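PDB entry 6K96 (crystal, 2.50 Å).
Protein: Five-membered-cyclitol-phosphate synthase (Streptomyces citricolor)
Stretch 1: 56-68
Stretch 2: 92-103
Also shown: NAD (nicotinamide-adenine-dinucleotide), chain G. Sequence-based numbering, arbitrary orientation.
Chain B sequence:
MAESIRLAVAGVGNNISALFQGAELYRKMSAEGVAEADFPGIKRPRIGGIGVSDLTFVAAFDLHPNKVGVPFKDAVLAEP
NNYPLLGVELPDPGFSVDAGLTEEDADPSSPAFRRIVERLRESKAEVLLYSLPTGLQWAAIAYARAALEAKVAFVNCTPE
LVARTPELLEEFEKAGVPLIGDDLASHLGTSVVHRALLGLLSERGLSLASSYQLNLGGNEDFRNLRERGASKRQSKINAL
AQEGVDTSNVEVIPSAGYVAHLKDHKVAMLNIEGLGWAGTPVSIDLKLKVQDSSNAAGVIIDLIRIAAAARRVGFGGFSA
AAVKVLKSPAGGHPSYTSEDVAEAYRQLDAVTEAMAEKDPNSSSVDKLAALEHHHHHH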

# COMPACT_ATOMS: atom_id res chain seq x y z
N THR B 56 11.19 37.15 14.99
CA THR B 56 12.36 37.35 15.88
C THR B 56 12.06 36.60 17.18
O THR B 56 11.11 36.95 17.84
CB THR B 56 12.67 38.84 16.06
OG1 THR B 56 11.78 39.62 15.27
CG2 THR B 56 14.09 39.19 15.67
N PHE B 57 12.77 35.54 17.47
CA PHE B 57 12.64 34.82 18.75
C PHE B 57 13.33 35.68 19.80
O PHE B 57 14.51 36.02 19.59
CB PHE B 57 13.25 33.44 18.61
CG PHE B 57 12.46 32.53 17.70
CD1 PHE B 57 12.60 32.62 16.32
CD2 PHE B 57 11.53 31.64 18.22
CE1 PHE B 57 11.83 31.84 15.48
CE2 PHE B 57 10.81 30.82 17.38
CZ PHE B 57 10.96 30.92 16.01
N VAL B 58 12.65 36.03 20.90
CA VAL B 58 13.19 37.02 21.88
C VAL B 58 13.31 36.33 23.25
O VAL B 58 14.09 36.80 24.12
CB VAL B 58 12.30 38.27 21.92
CG1 VAL B 58 12.41 39.03 20.60
CG2 VAL B 58 10.84 37.95 22.24
N ALA B 59 12.62 35.21 23.40
CA ALA B 59 12.38 34.59 24.72
C ALA B 59 12.03 33.12 24.53
O ALA B 59 11.29 32.79 23.59
CB ALA B 59 11.29 35.37 25.43
N ALA B 60 12.51 32.30 25.45
CA ALA B 60 12.33 30.84 25.42
C ALA B 60 12.38 30.31 26.85
O ALA B 60 13.30 30.73 27.61
CB ALA B 60 13.38 30.20 24.55
N PHE B 61 11.45 29.40 27.16
CA PHE B 61 11.24 28.79 28.49
C PHE B 61 11.11 27.27 28.34
O PHE B 61 10.25 26.80 27.56
CB PHE B 61 10.00 29.44 29.09
CG PHE B 61 10.07 30.95 29.17
CD1 PHE B 61 10.90 31.57 30.08
CD2 PHE B 61 9.28 31.74 28.36
CE1 PHE B 61 10.96 32.96 30.14
CE2 PHE B 61 9.35 33.12 28.43
CZ PHE B 61 10.19 33.73 29.31
N ASP B 62 11.93 26.52 29.08
CA ASP B 62 11.97 25.03 29.10
C ASP B 62 12.37 24.55 30.50
O ASP B 62 12.68 25.43 31.36
CB ASP B 62 12.96 24.48 28.06
CG ASP B 62 12.44 23.27 27.30
OD1 ASP B 62 12.48 22.15 27.86
OD2 ASP B 62 11.97 23.46 26.14
N LEU B 63 12.37 23.23 30.72
CA LEU B 63 12.78 22.57 32.01
C LEU B 63 13.86 21.53 31.74
O LEU B 63 14.50 21.14 32.73
CB LEU B 63 11.62 21.84 32.72
CG LEU B 63 10.44 22.67 33.26
CD1 LEU B 63 9.48 21.77 34.03
CD2 LEU B 63 10.86 23.84 34.12
N HIS B 64 14.02 21.04 30.52
CA HIS B 64 15.01 19.98 30.18
C HIS B 64 16.44 20.54 30.30
O HIS B 64 16.78 21.60 29.75
CB HIS B 64 14.75 19.39 28.80
CG HIS B 64 15.40 18.07 28.57
ND1 HIS B 64 16.77 17.92 28.42
CD2 HIS B 64 14.86 16.85 28.39
CE1 HIS B 64 17.05 16.64 28.24
NE2 HIS B 64 15.89 15.96 28.21
N PRO B 65 17.31 19.83 31.05
CA PRO B 65 18.71 20.23 31.26
C PRO B 65 19.58 20.53 30.01
O PRO B 65 20.48 21.36 30.10
CB PRO B 65 19.32 19.03 32.00
CG PRO B 65 18.15 18.31 32.64
CD PRO B 65 16.96 18.58 31.75
N ASN B 66 19.33 19.86 28.88
CA ASN B 66 19.98 20.12 27.56
C ASN B 66 19.54 21.48 26.96
O ASN B 66 20.30 22.04 26.11
CB ASN B 66 19.65 19.02 26.56
CG ASN B 66 20.22 17.69 26.99
OD1 ASN B 66 21.04 17.63 27.91
ND2 ASN B 66 19.77 16.64 26.33
N LYS B 67 18.39 22.00 27.40
CA LYS B 67 17.77 23.22 26.83
C LYS B 67 17.94 24.44 27.74
O LYS B 67 18.06 25.54 27.18
CB LYS B 67 16.30 22.94 26.48
CG LYS B 67 16.11 21.70 25.61
CD LYS B 67 14.90 21.75 24.68
CE LYS B 67 14.56 20.43 24.02
NZ LYS B 67 13.12 20.32 23.73
N VAL B 68 17.96 24.28 29.07
CA VAL B 68 18.01 25.43 30.02
C VAL B 68 19.42 26.04 30.04
O VAL B 68 20.43 25.30 30.20
CB VAL B 68 17.52 25.02 31.43
CG1 VAL B 68 17.76 26.14 32.45
CG2 VAL B 68 16.05 24.61 31.44
N ASP B 92 22.05 33.33 14.94
CA ASP B 92 22.09 33.36 16.42
C ASP B 92 21.30 34.59 16.86
O ASP B 92 21.73 35.71 16.61
CB ASP B 92 23.52 33.29 16.94
CG ASP B 92 23.58 32.70 18.33
OD1 ASP B 92 23.23 33.45 19.28
OD2 ASP B 92 23.92 31.49 18.45
N PRO B 93 20.13 34.43 17.52
CA PRO B 93 19.31 35.57 17.92
C PRO B 93 19.86 36.26 19.18
O PRO B 93 19.34 37.30 19.49
CB PRO B 93 17.93 34.98 18.19
CG PRO B 93 18.19 33.51 18.52
CD PRO B 93 19.55 33.15 17.94
N GLY B 94 20.84 35.65 19.86
CA GLY B 94 21.69 36.32 20.88
C GLY B 94 21.22 36.15 22.31
O GLY B 94 21.86 36.73 23.19
N PHE B 95 20.14 35.40 22.55
CA PHE B 95 19.61 35.12 23.92
C PHE B 95 19.73 33.63 24.25
O PHE B 95 20.26 32.82 23.42
CB PHE B 95 18.17 35.62 24.06
CG PHE B 95 17.11 34.75 23.43
CD1 PHE B 95 16.78 34.88 22.08
CD2 PHE B 95 16.42 33.82 24.18
CE1 PHE B 95 15.81 34.07 21.51
CE2 PHE B 95 15.45 33.01 23.61
CZ PHE B 95 15.14 33.15 22.28
N SER B 96 19.30 33.28 25.45
CA SER B 96 19.44 31.92 26.02
C SER B 96 18.11 31.49 26.62
O SER B 96 17.36 32.39 27.10
CB SER B 96 20.56 31.87 27.03
OG SER B 96 21.58 31.00 26.59
N VAL B 97 17.85 30.18 26.62
CA VAL B 97 16.59 29.60 27.17
C VAL B 97 16.59 29.81 28.69
O VAL B 97 17.48 29.23 29.36
CB VAL B 97 16.42 28.12 26.80
CG1 VAL B 97 15.11 27.53 27.34
CG2 VAL B 97 16.51 27.89 25.30
N ASP B 98 15.67 30.62 29.21
CA ASP B 98 15.46 30.76 30.68
C ASP B 98 14.70 29.53 31.19
O ASP B 98 14.15 28.79 30.37
CB ASP B 98 14.75 32.08 31.02
CG ASP B 98 15.71 33.22 31.29
OD1 ASP B 98 16.89 33.11 30.89
OD2 ASP B 98 15.27 34.23 31.90
N ALA B 99 14.67 29.35 32.51
CA ALA B 99 13.92 28.30 33.23
C ALA B 99 12.42 28.57 33.14
O ALA B 99 12.01 29.71 33.31
CB ALA B 99 14.37 28.28 34.66
N GLY B 100 11.61 27.54 32.91
CA GLY B 100 10.15 27.67 32.89
C GLY B 100 9.55 27.61 34.28
O GLY B 100 10.32 27.55 35.24
N LEU B 101 8.22 27.61 34.36
CA LEU B 101 7.40 27.34 35.57
C LEU B 101 7.31 25.83 35.76
O LEU B 101 6.79 25.17 34.86
CB LEU B 101 5.97 27.84 35.40
CG LEU B 101 5.77 29.32 35.10
CD1 LEU B 101 4.34 29.60 34.64
CD2 LEU B 101 6.12 30.17 36.29
N THR B 102 7.70 25.33 36.94
CA THR B 102 7.33 23.97 37.43
C THR B 102 5.98 24.07 38.15
O THR B 102 5.61 25.20 38.50
CB THR B 102 8.40 23.44 38.37
OG1 THR B 102 8.07 24.18 39.55
CG2 THR B 102 9.81 23.63 37.82
N GLU B 103 5.27 22.96 38.33
CA GLU B 103 3.85 22.94 38.82
C GLU B 103 3.72 23.79 40.11
O GLU B 103 2.69 24.49 40.25
CB GLU B 103 3.37 21.50 39.01
CG GLU B 103 1.88 21.38 39.34
CD GLU B 103 1.25 20.00 39.21
OE1 GLU B 103 1.95 19.08 38.74
OE2 GLU B 103 0.04 19.86 39.52
PA NAD G . 7.87 18.44 22.22
O1A NAD G . 7.73 17.30 23.15
O2A NAD G . 8.88 18.26 21.12
O5B NAD G . 8.07 19.85 22.91
C5B NAD G . 7.75 19.88 24.32
C4B NAD G . 8.71 20.79 25.02
O4B NAD G . 8.18 21.32 26.28
C3B NAD G . 10.03 20.10 25.40
O3B NAD G . 11.10 20.98 25.09
C2B NAD G . 9.88 19.96 26.92
O2B NAD G . 11.18 19.72 27.37
C1B NAD G . 9.24 21.32 27.22
N9A NAD G . 8.67 21.52 28.54
C8A NAD G . 8.15 20.52 29.31
N7A NAD G . 7.60 20.96 30.42
C5A NAD G . 7.74 22.34 30.36
C6A NAD G . 7.35 23.36 31.26
N6A NAD G . 6.70 23.12 32.39
N1A NAD G . 7.60 24.65 30.90
C2A NAD G . 8.26 24.86 29.74
N3A NAD G . 8.69 23.97 28.84
C4A NAD G . 8.39 22.71 29.20
O3 NAD G . 6.45 18.68 21.55
PN NAD G . 6.09 19.21 20.08
O1N NAD G . 6.80 20.49 19.87
O2N NAD G . 6.27 18.00 19.22
O5D NAD G . 4.51 19.52 20.27
C5D NAD G . 4.14 20.54 21.28
C4D NAD G . 2.67 20.44 21.56
O4D NAD G . 1.88 20.75 20.39
C3D NAD G . 2.24 19.04 22.02
O3D NAD G . 1.24 19.20 23.01
C2D NAD G . 1.53 18.49 20.78
O2D NAD G . 0.49 17.55 21.01
C1D NAD G . 0.86 19.75 20.24
N1N NAD G . 0.44 19.52 18.82
C2N NAD G . 1.39 18.99 17.89
C3N NAD G . 1.01 18.59 16.62
C7N NAD G . 2.08 18.07 15.67
O7N NAD G . 3.26 18.15 16.00
N7N NAD G . 1.69 17.55 14.51
C4N NAD G . -0.35 18.68 16.30
C5N NAD G . -1.22 19.35 17.14
C6N NAD G . -0.83 19.69 18.43

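A short parallel β-pairing, held by three backbone hydrogen bonds and packed at one end by the F95 ring, joins the two stretches and leads directly into the adenosine end of the bound NAD. The bonds alternate along the strand 56-62: D98 N donates to A60 O (2.9 Å), D62 N to D98 O (3.4 Å, weak), and G100 N to D62 O (2.8 Å). D98 thus uses both its N and its O, reaching A60 on one side of F61 and D62 on the other, the pattern expected of parallel strands. Two CA-H...O contacts supplement it, V97 CA to A60 O and F61 CA to D98 O, each 3.5 Å.

F61 and D98 form a bridge and send their side chains to the same face of the sheet, where F61 CE1 lies 4.0 Å from D98 CB. V97 points toward the first stretch: its CG1 is 3.8 Å from D62 CB, its CG2 is 4.0 Å from A60 CB, and its CB comes within 3.1 Å of K67 O, so the loop after the strand also closes on this valine.

Ahead of the hydrogen-bonded part, the chains are farther apart, with CA atoms of V58 and F95 7.0 Å from each other, and the F95 side chain (chi1 77°, p) occupies the space. One face of its ring is covered by backbone, V58 O being 3.7 Å from F95 CG and A59 N 3.4 Å from F95 CZ. F57 O is closer still, 3.0 Å from F95 CE1, while apolar packing is supplied by A60 CB, 3.6 Å from F95 CE2, and F57 CB, 3.9 Å from F95 CE1.

At the other end, L63 reaches across with CD2, 3.9 Å from T102 CG2. D62 turns away from the second stretch overall, and its carboxylate serves both loop and cofactor: D62 OD1 accepts from L63 N (3.1 Å) and H64 N (3.3 Å), and also from NAD O2B (2.8 Å), while D62 OD2 accepts from NAD O3B (2.8 Å). K67 NZ donates to that same O3B of NAD at 2.5 Å, so acid and lysine converge on the ribose. The second stretch contributes at the adenine, where NAD N6A donates to L101 O (3.2 Å). G100 lies beside the base; an ideal CB on it would point toward the first stretch and clash with NAD N1A at 3.0 Å, so the bare backbone here leaves room for the adenine.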